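Local coordinates for pyruvate synthase subunit PorC (Thermotoga maritima MSB8, PDB 2RAA), which forms the gamma chain of the heterotetrameric pyruvate synthase, which oxidises pyruvate with CoA to acetyl-CoA and CO2 while reducing ferredoxin, at residues M38-A42 with A168-I173; E83-V88 with G103-I109; I139-I144 with N189-R195. All blocks are in the same frame, centred on the assembly; numbering follows the deposited sequence.

Contact 1: M38-A42 with A168-I173; sequences MLAEA and AIEKRI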
loop_
_atom_site.group_PDB
_atom_site.type_symbol
_atom_site.label_atom_id
_atom_site.label_comp_id
_atom_site.label_asym_id
_atom_site.label_seq_id
_atom_site.Cartn_x
_atom_site.Cartn_y
_atom_site.Cartn_z
HETATM N N MSE A 38 -8.986 1.995 4.232
HETATM C CA MSE A 38 -8.507 3.060 5.114
HETATM C C MSE A 38 -8.012 4.276 4.358
HETATM O O MSE A 38 -8.223 5.429 4.753
HETATM C CB MSE A 38 -7.373 2.489 5.976
HETATM C CG MSE A 38 -7.186 3.195 7.286
HETATM SE SE MSE A 38 -5.736 2.458 8.346
HETATM C CE MSE A 38 -5.690 0.545 7.848
ATOM N N LEU A 39 -7.355 4.007 3.239
ATOM C CA LEU A 39 -6.846 5.060 2.426
ATOM C C LEU A 39 -8.069 5.794 1.890
ATOM O O LEU A 39 -8.194 7.001 2.044
ATOM C CB LEU A 39 -6.012 4.465 1.306
ATOM C CG LEU A 39 -5.585 5.462 0.260
ATOM C CD1 LEU A 39 -4.831 6.612 0.934
ATOM C CD2 LEU A 39 -4.744 4.720 -0.760
ATOM N N ALA A 40 -8.995 5.034 1.302
ATOM C CA ALA A 40 -10.244 5.590 0.777
ATOM C C ALA A 40 -10.936 6.407 1.874
ATOM O O ALA A 40 -11.282 7.579 1.689
ATOM C CB ALA A 40 -11.178 4.442 0.238
ATOM N N GLU A 41 -11.116 5.794 3.027
ATOM C CA GLU A 41 -11.748 6.523 4.158
ATOM C C GLU A 41 -11.042 7.819 4.492
ATOM O O GLU A 41 -11.696 8.824 4.743
ATOM C CB GLU A 41 -11.922 5.611 5.369
ATOM C CG GLU A 41 -13.237 4.876 5.293
ATOM C CD GLU A 41 -13.313 3.616 6.116
ATOM O OE1 GLU A 41 -12.403 3.362 6.950
ATOM O OE2 GLU A 41 -14.308 2.873 5.899
ATOM N N ALA A 42 -9.719 7.833 4.422
ATOM C CA ALA A 42 -8.934 9.060 4.668
ATOM C C ALA A 42 -9.232 10.145 3.664
ATOM O O ALA A 42 -9.368 11.322 4.021
ATOM C CB ALA A 42 -7.486 8.739 4.587
ATOM N N ALA A 168 -4.208 12.391 8.050
ATOM C CA ALA A 168 -5.531 11.855 7.678
ATOM C C ALA A 168 -5.667 10.344 7.968
ATOM O O ALA A 168 -6.736 9.867 8.329
ATOM C CB ALA A 168 -5.820 12.129 6.215
ATOM N N ILE A 169 -4.587 9.609 7.785
ATOM C CA ILE A 169 -4.594 8.173 8.036
ATOM C C ILE A 169 -4.468 7.930 9.505
ATOM O O ILE A 169 -5.096 7.040 10.029
ATOM C CB ILE A 169 -3.532 7.433 7.216
ATOM C CG1 ILE A 169 -3.922 7.548 5.745
ATOM C CG2 ILE A 169 -3.442 5.904 7.627
ATOM C CD1 ILE A 169 -2.914 7.037 4.845
ATOM N N GLU A 170 -3.713 8.776 10.187
ATOM C CA GLU A 170 -3.628 8.687 11.608
ATOM C C GLU A 170 -4.982 8.936 12.242
ATOM O O GLU A 170 -5.381 8.192 13.135
ATOM C CB GLU A 170 -2.584 9.657 12.124
ATOM C CG GLU A 170 -1.167 9.260 11.708
ATOM C CD GLU A 170 -0.100 10.236 12.202
ATOM O OE1 GLU A 170 -0.441 11.147 12.999
ATOM O OE2 GLU A 170 1.079 10.080 11.793
ATOM N N LYS A 171 -5.698 9.963 11.786
ATOM C CA LYS A 171 -7.058 10.257 12.301
ATOM C C LYS A 171 -7.935 9.007 12.139
ATOM O O LYS A 171 -8.660 8.606 13.053
ATOM C CB LYS A 171 -7.702 11.492 11.615
ATOM C CG LYS A 171 -7.260 12.874 12.198
ATOM N N ARG A 172 -7.823 8.380 10.977
ATOM C CA ARG A 172 -8.493 7.116 10.709
ATOM C C ARG A 172 -8.041 5.967 11.607
ATOM O O ARG A 172 -8.868 5.168 12.052
ATOM C CB ARG A 172 -8.363 6.756 9.213
ATOM C CG ARG A 172 -9.612 7.154 8.465
ATOM C CD ARG A 172 -10.621 6.046 8.699
ATOM N NE ARG A 172 -11.967 6.495 9.019
ATOM C CZ ARG A 172 -12.939 5.657 9.391
ATOM N NH1 ARG A 172 -12.722 4.332 9.483
ATOM N NH2 ARG A 172 -14.137 6.132 9.675
ATOM N N ILE A 173 -6.747 5.872 11.892
ATOM C CA ILE A 173 -6.274 4.867 12.854
ATOM C C ILE A 173 -6.936 5.118 14.211
ATOM O O ILE A 173 -7.413 4.179 14.833
ATOM C CB ILE A 173 -4.732 4.832 12.950
ATOM C CG1 ILE A 173 -4.145 4.253 11.653
ATOM C CG2 ILE A 173 -4.272 3.986 14.132
ATOM C CD1 ILE A 173 -2.615 4.329 11.592
#
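Two helical segments cross steeply here: the axes of 38-42 and 168-173 approach to 8.9 Å, with 111° between their N-to-C directions. The nearest CA atoms belong to two small residues, Ala-42 and Ala-168 (5.3 Å), whose CB atoms lie 4.1 Å apart; Ala-42 CB also sits 3.9 Å from Ile-169 CG1. Met-38, a selenomethionine, reaches along the interface, its SE 4.2 Å from Ile-169 CG2 and 4.1 Å from Ile-173 CG1. On the side facing helix 150-161, Leu-39 CD1 meets Ile-169 CD1 at 4.4 Å. On the more exposed flank a salt bridge joins Glu-41 OE1 to Arg-172 NH1 at 2.7 Å, with the Glu-41 carboxylate lying over one face of the guanidinium; Arg-172 NE pairs in turn with Glu-45. Met-38, Leu-39 and Ile-169 also pack on helix 150-161, and Leu-39 touches strand 64-72. The arrangement is helix-on-helix packing in an alpha/beta domain, an apolar seam closed by an ion pair, joining helix 166-176 to the sheet-covering helix 32-45.

Contact 2: E83-V88 with G103-I109; sequences ENPDVV and GLSEDGI. With SO4 (sulfate ion), chain C.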
loop_
_atom_site.group_PDB
_atom_site.type_symbol
_atom_site.label_atom_id
_atom_site.label_comp_id
_atom_site.label_asym_id
_atom_site.label_seq_id
_atom_site.Cartn_x
_atom_site.Cartn_y
_atom_site.Cartn_z
ATOM N N GLU A 83 -7.151 -1.340 -14.707
ATOM C CA GLU A 83 -6.246 -1.881 -15.718
ATOM C C GLU A 83 -5.038 -0.967 -15.924
ATOM O O GLU A 83 -4.003 -1.448 -16.374
ATOM C CB GLU A 83 -6.999 -2.160 -17.037
ATOM C CG GLU A 83 -8.016 -3.320 -16.899
ATOM C CD GLU A 83 -9.330 -3.086 -17.660
ATOM O OE1 GLU A 83 -9.266 -2.731 -18.864
ATOM O OE2 GLU A 83 -10.425 -3.266 -17.050
ATOM N N ASN A 84 -5.146 0.318 -15.556
ATOM C CA ASN A 84 -4.045 1.273 -15.756
ATOM C C ASN A 84 -3.675 2.104 -14.541
ATOM O O ASN A 84 -3.823 3.333 -14.549
ATOM C CB ASN A 84 -4.393 2.195 -16.894
ATOM C CG ASN A 84 -4.431 1.479 -18.180
ATOM O OD1 ASN A 84 -3.390 1.264 -18.813
ATOM N ND2 ASN A 84 -5.626 1.065 -18.582
ATOM N N PRO A 85 -3.118 1.444 -13.521
ATOM C CA PRO A 85 -2.843 2.123 -12.269
ATOM C C PRO A 85 -1.639 3.057 -12.300
ATOM O O PRO A 85 -0.664 2.820 -13.002
ATOM C CB PRO A 85 -2.563 0.972 -11.323
ATOM C CG PRO A 85 -1.945 -0.050 -12.188
ATOM C CD PRO A 85 -2.689 0.040 -13.485
ATOM N N ASP A 86 -1.723 4.098 -11.490
ATOM C CA ASP A 86 -0.636 5.043 -11.294
ATOM C C ASP A 86 0.402 4.450 -10.354
ATOM O O ASP A 86 1.577 4.836 -10.420
ATOM C CB ASP A 86 -1.185 6.342 -10.708
ATOM C CG ASP A 86 -2.119 7.078 -11.689
ATOM O OD1 ASP A 86 -1.645 7.468 -12.775
ATOM O OD2 ASP A 86 -3.316 7.279 -11.370
ATOM N N VAL A 87 -0.029 3.496 -9.516
ATOM C CA VAL A 87 0.852 2.861 -8.539
ATOM C C VAL A 87 0.401 1.457 -8.320
ATOM O O VAL A 87 -0.782 1.211 -8.233
ATOM C CB VAL A 87 0.785 3.558 -7.129
ATOM C CG1 VAL A 87 1.692 2.871 -6.110
ATOM C CG2 VAL A 87 1.177 5.059 -7.245
ATOM N N VAL A 88 1.354 0.539 -8.241
ATOM C CA VAL A 88 1.095 -0.875 -7.947
ATOM C C VAL A 88 1.813 -1.133 -6.654
ATOM O O VAL A 88 2.970 -0.759 -6.512
ATOM C CB VAL A 88 1.592 -1.832 -9.094
ATOM C CG1 VAL A 88 1.550 -3.273 -8.663
ATOM C CG2 VAL A 88 0.727 -1.642 -10.371
ATOM N N GLY A 103 -0.228 -2.608 -17.164
ATOM C CA GLY A 103 -0.907 -1.311 -17.132
ATOM C C GLY A 103 -0.163 -0.208 -16.395
ATOM O O GLY A 103 -0.576 0.963 -16.430
ATOM N N LEU A 104 0.947 -0.565 -15.747
ATOM C CA LEU A 104 1.739 0.415 -15.008
ATOM C C LEU A 104 2.633 1.198 -15.965
ATOM O O LEU A 104 3.535 0.654 -16.618
ATOM C CB LEU A 104 2.566 -0.249 -13.887
ATOM C CG LEU A 104 3.319 0.664 -12.894
ATOM C CD1 LEU A 104 2.412 1.676 -12.161
ATOM C CD2 LEU A 104 4.065 -0.190 -11.895
ATOM N N SER A 105 2.366 2.488 -16.036
ATOM C CA SER A 105 3.160 3.384 -16.852
ATOM C C SER A 105 4.596 3.418 -16.382
ATOM O O SER A 105 4.925 2.892 -15.327
ATOM C CB SER A 105 2.595 4.797 -16.760
ATOM O OG SER A 105 3.518 5.743 -17.243
ATOM N N GLU A 106 5.438 4.070 -17.170
ATOM C CA GLU A 106 6.826 4.252 -16.817
ATOM C C GLU A 106 6.964 5.381 -15.798
ATOM O O GLU A 106 7.816 5.279 -14.905
ATOM C CB GLU A 106 7.687 4.498 -18.066
ATOM C CG GLU A 106 7.782 3.268 -19.005
ATOM C CD GLU A 106 8.703 2.159 -18.477
ATOM O OE1 GLU A 106 9.946 2.312 -18.598
ATOM O OE2 GLU A 106 8.175 1.127 -17.981
ATOM N N ASP A 107 6.134 6.433 -15.886
ATOM C CA ASP A 107 6.176 7.478 -14.829
ATOM C C ASP A 107 5.395 7.079 -13.551
ATOM O O ASP A 107 5.226 7.900 -12.663
ATOM C CB ASP A 107 5.950 8.972 -15.306
ATOM C CG ASP A 107 4.660 9.216 -16.124
ATOM O OD1 ASP A 107 3.631 8.555 -15.873
ATOM O OD2 ASP A 107 4.671 10.127 -17.005
ATOM N N GLY A 108 5.003 5.804 -13.441
ATOM C CA GLY A 108 4.291 5.280 -12.275
ATOM C C GLY A 108 5.232 4.653 -11.257
ATOM O O GLY A 108 6.435 4.610 -11.497
ATOM N N ILE A 109 4.678 4.137 -10.144
ATOM C CA ILE A 109 5.476 3.597 -9.039
ATOM C C ILE A 109 5.134 2.172 -8.731
ATOM O O ILE A 109 3.985 1.797 -8.690
ATOM C CB ILE A 109 5.267 4.405 -7.713
ATOM C CG1 ILE A 109 5.748 5.846 -7.898
ATOM C CG2 ILE A 109 5.983 3.745 -6.530
ATOM C CD1 ILE A 109 5.620 6.728 -6.667
HETATM S S SO4 C . -8.441 2.043 -15.399
HETATM O O1 SO4 C . -8.370 2.266 -16.837
HETATM O O2 SO4 C . -7.056 1.890 -14.921
HETATM O O3 SO4 C . -9.076 3.217 -14.804
HETATM O O4 SO4 C . -9.221 0.823 -15.154
#
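Strand pairing begins where these two segments converge. Ile-109 N donates to Asp-86 O (3.2 Å, 156° at the hydrogen), and Ile-109 O accepts from Val-88 N (3.0 Å, 167°), so both polar backbone atoms of Ile-109 are satisfied by the residues flanking Val-87. That pattern defines a parallel bridge between Val-87 and Ile-109, whose CA atoms are 4.7 Å apart; Val-87 CA adds a CA-H...O contact to Ile-109 O at 3.3 Å. The two side chains share a sheet face, with Val-87 CG2 4.2 Å from Ile-109 CB, and both pack against helix 150-161. The bridge marks the entry of parallel strands 87-90 and 109-113 in the mixed central sheet of this alpha/beta domain. Strand 19-27 pairs along the other edge of 87-90, through backbone hydrogen bonds of Val-87 with Glu-21 and Arg-23, and Asp-86 OD2 accepts from Glu-21 N.

Nearer Gly-103 the segments meet through CA-H...O contacts instead: Gly-103 CA to Glu-83 O at 3.2 Å, Asn-84 CA to Gly-103 O at 3.5 Å. A CB on Gly-103 would fall 1.7 Å from Glu-83 O and, at phi/psi 83°/-7°, jam against the preceding carbonyl O. Leu-104 fills the gap, its CD1 3.4 Å from Pro-85 O and its CD2 3.9 Å from Val-88 CG2. Ser-105 OG accepts from Asp-107 N at 3.0 Å, an ST turn. A sulfate, probably from the crystallisation liquor, accepts from Glu-83 N at O4 (3.0 Å), Asn-84 N at O2 (2.6 Å) and, weakly, Asn-84 ND2 at O1 (3.5 Å).

Contact 3: I139-I144 with N189-R195; sequences IALQEI and NKRALRR
Glu-143 (chi1 and chi2 both m) bridges two arginines one helical turn apart: OE1 accepts from Arg-191 NE at 3.0 Å and OE2, weakly, from Arg-195 NH1 at 3.4 Å, both salt bridges. Water 1 donates to Glu-143 O (2.6 Å) and OE1 (3.0 Å) and weakly accepts from Arg-191 NH2 (3.4 Å). Arg-195 (m, t, p for chi1 to chi3) also gives Gln-142 OE1 bonds from NH2 and, weakly, NH1, each 3.3 Å; its NH2 pairs with Glu-199. Ile-139 CG1 lies over that guanidinium. Packing follows: Ile-139 CG2 to Arg-195 CB 3.7 Å, Ile-144 (chi1 p) CG2 to Ala-192 CB 4.1 Å. Both backbones are alpha-helical; the first helix ends at Glu-143, though Ile-144 N still bonds to Ala-140 O. The axes pass 9.1 Å apart, 150° between N-to-C directions, a near-antiparallel pair with CA atoms of Glu-143 and Ala-192 5.6 Å, of Ile-144 and Asn-189 6.0 Å apart. Helix 183-199 thus lies between helices 136-143 and 166-176, Leu-193 touching 150-161 and 166-176.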
loop_
_atom_site.group_PDB
_atom_site.type_symbol
_atom_site.label_atom_id
_atom_site.label_comp_id
_atom_site.label_asym_id
_atom_site.label_seq_id
_atom_site.Cartn_x
_atom_site.Cartn_y
_atom_site.Cartn_z
ATOM N N ILE A 139 8.866 -3.788 10.295
ATOM C CA ILE A 139 8.341 -2.616 11.000
ATOM C C ILE A 139 7.133 -3.009 11.898
ATOM O O ILE A 139 7.054 -2.660 13.098
ATOM C CB ILE A 139 7.923 -1.458 10.039
ATOM C CG1 ILE A 139 9.147 -0.932 9.256
ATOM C CG2 ILE A 139 7.232 -0.364 10.870
ATOM C CD1 ILE A 139 8.872 0.362 8.190
ATOM N N ALA A 140 6.211 -3.776 11.334
ATOM C CA ALA A 140 5.015 -4.200 12.060
ATOM C C ALA A 140 5.342 -5.160 13.192
ATOM O O ALA A 140 4.738 -5.088 14.277
ATOM C CB ALA A 140 4.030 -4.852 11.084
ATOM N N LEU A 141 6.278 -6.082 12.980
ATOM C CA LEU A 141 6.600 -6.992 14.082
ATOM C C LEU A 141 7.144 -6.198 15.252
ATOM O O LEU A 141 6.896 -6.535 16.403
ATOM C CB LEU A 141 7.592 -8.073 13.679
ATOM C CG LEU A 141 7.055 -9.219 12.828
ATOM C CD1 LEU A 141 8.247 -9.814 12.111
ATOM C CD2 LEU A 141 6.288 -10.275 13.666
ATOM N N GLN A 142 7.883 -5.134 14.940
ATOM C CA GLN A 142 8.473 -4.293 15.966
ATOM C C GLN A 142 7.436 -3.434 16.679
ATOM O O GLN A 142 7.449 -3.293 17.909
ATOM C CB GLN A 142 9.546 -3.383 15.350
ATOM C CG GLN A 142 10.797 -4.089 14.879
ATOM C CD GLN A 142 12.020 -3.179 14.837
ATOM O OE1 GLN A 142 12.544 -2.871 13.758
ATOM N NE2 GLN A 142 12.470 -2.732 16.014
ATOM N N GLU A 143 6.540 -2.852 15.899
ATOM C CA GLU A 143 5.651 -1.854 16.441
ATOM C C GLU A 143 4.335 -2.402 16.948
ATOM O O GLU A 143 3.914 -2.051 18.074
ATOM C CB GLU A 143 5.404 -0.750 15.399
ATOM C CG GLU A 143 6.639 0.074 15.051
ATOM C CD GLU A 143 7.307 0.752 16.267
ATOM O OE1 GLU A 143 6.666 1.018 17.316
ATOM O OE2 GLU A 143 8.505 1.046 16.138
ATOM N N ILE A 144 3.666 -3.220 16.123
ATOM C CA ILE A 144 2.362 -3.769 16.509
ATOM C C ILE A 144 2.470 -5.247 16.954
ATOM O O ILE A 144 1.472 -5.851 17.321
ATOM C CB ILE A 144 1.269 -3.571 15.460
ATOM C CG1 ILE A 144 1.533 -4.426 14.203
ATOM C CG2 ILE A 144 1.119 -2.041 15.154
ATOM C CD1 ILE A 144 0.347 -4.541 13.191
ATOM N N ASN A 189 0.073 1.464 16.324
ATOM C CA ASN A 189 -0.308 1.419 14.918
ATOM C C ASN A 189 0.112 2.696 14.182
ATOM O O ASN A 189 0.449 2.669 12.978
ATOM C CB ASN A 189 -1.804 1.158 14.762
ATOM C CG ASN A 189 -2.168 -0.294 14.999
ATOM O OD1 ASN A 189 -2.371 -1.052 14.048
ATOM N ND2 ASN A 189 -2.231 -0.702 16.272
ATOM N N LYS A 190 0.108 3.819 14.891
ATOM C CA LYS A 190 0.481 5.093 14.259
ATOM C C LYS A 190 1.968 5.103 14.037
ATOM O O LYS A 190 2.430 5.646 13.043
ATOM C CB LYS A 190 0.040 6.328 15.082
ATOM C CG LYS A 190 -1.446 6.269 15.525
ATOM C CD LYS A 190 -2.212 7.580 15.454
ATOM C CE LYS A 190 -2.091 8.437 16.683
ATOM N NZ LYS A 190 -3.062 9.572 16.554
ATOM N N ARG A 191 2.719 4.515 14.972
ATOM C CA ARG A 191 4.161 4.380 14.793
ATOM C C ARG A 191 4.464 3.494 13.603
ATOM O O ARG A 191 5.388 3.748 12.867
ATOM C CB ARG A 191 4.818 3.777 16.010
ATOM C CG ARG A 191 4.961 4.720 17.162
ATOM C CD ARG A 191 5.914 4.130 18.201
ATOM N NE ARG A 191 5.291 3.101 19.039
ATOM C CZ ARG A 191 4.543 3.368 20.106
ATOM N NH1 ARG A 191 4.303 4.625 20.461
ATOM N NH2 ARG A 191 4.019 2.377 20.816
ATOM N N ALA A 192 3.698 2.433 13.435
ATOM C CA ALA A 192 3.900 1.533 12.299
ATOM C C ALA A 192 3.681 2.316 10.998
ATOM O O ALA A 192 4.452 2.190 10.050
ATOM C CB ALA A 192 2.977 0.310 12.411
ATOM N N LEU A 193 2.666 3.182 10.971
ATOM C CA LEU A 193 2.400 3.980 9.775
ATOM C C LEU A 193 3.565 4.950 9.529
ATOM O O LEU A 193 4.124 4.965 8.453
ATOM C CB LEU A 193 1.058 4.701 9.872
ATOM C CG LEU A 193 0.715 5.638 8.701
ATOM C CD1 LEU A 193 0.116 4.902 7.460
ATOM C CD2 LEU A 193 -0.222 6.680 9.214
ATOM N N ARG A 194 3.951 5.698 10.562
ATOM C CA ARG A 194 5.044 6.644 10.483
ATOM C C ARG A 194 6.357 6.009 10.040
ATOM O O ARG A 194 7.031 6.570 9.187
ATOM C CB ARG A 194 5.259 7.325 11.827
ATOM C CG ARG A 194 4.118 8.247 12.273
ATOM C CD ARG A 194 4.568 9.130 13.443
ATOM N NE ARG A 194 3.505 9.403 14.423
ATOM C CZ ARG A 194 3.442 8.910 15.670
ATOM N NH1 ARG A 194 4.383 8.094 16.158
ATOM N NH2 ARG A 194 2.420 9.252 16.456
ATOM N N ARG A 195 6.734 4.868 10.633
ATOM C CA ARG A 195 7.958 4.212 10.249
ATOM C C ARG A 195 7.958 3.702 8.800
ATOM O O ARG A 195 9.024 3.650 8.177
ATOM C CB ARG A 195 8.359 3.095 11.248
ATOM C CG ARG A 195 9.135 3.627 12.501
ATOM C CD ARG A 195 9.786 2.474 13.282
ATOM N NE ARG A 195 10.789 1.727 12.487
ATOM C CZ ARG A 195 11.209 0.486 12.760
ATOM N NH1 ARG A 195 10.689 -0.163 13.790
ATOM N NH2 ARG A 195 12.111 -0.133 11.979
HETATM O O HOH W 1 5.327 -0.451 19.497
#

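From the N terminus, the chain enters contact 1 in helix 32-45, which waits 126 residues for its partner in helix 166-176. Contact 2 opens and closes inside that long loop; its nearest atoms stay about 9 Å from contact 1. Contact 3 opens at 139-144, still within the loop of contact 1, but closes at 189-195, beyond it, so contacts 1 and 3 cross. They also touch: Ile-169 CG2 lies 3.7 Å from Leu-193 CD2, linking consecutive helices 166-176 and 183-199. Helices 32-45, 166-176, 183-199 and 136-143 thus pack in succession, while contact 2, centred about 27 Å from the centre of contact 3 and on the opposite side of the chain's centre, joins neighbouring strands 87-90 and 109-113.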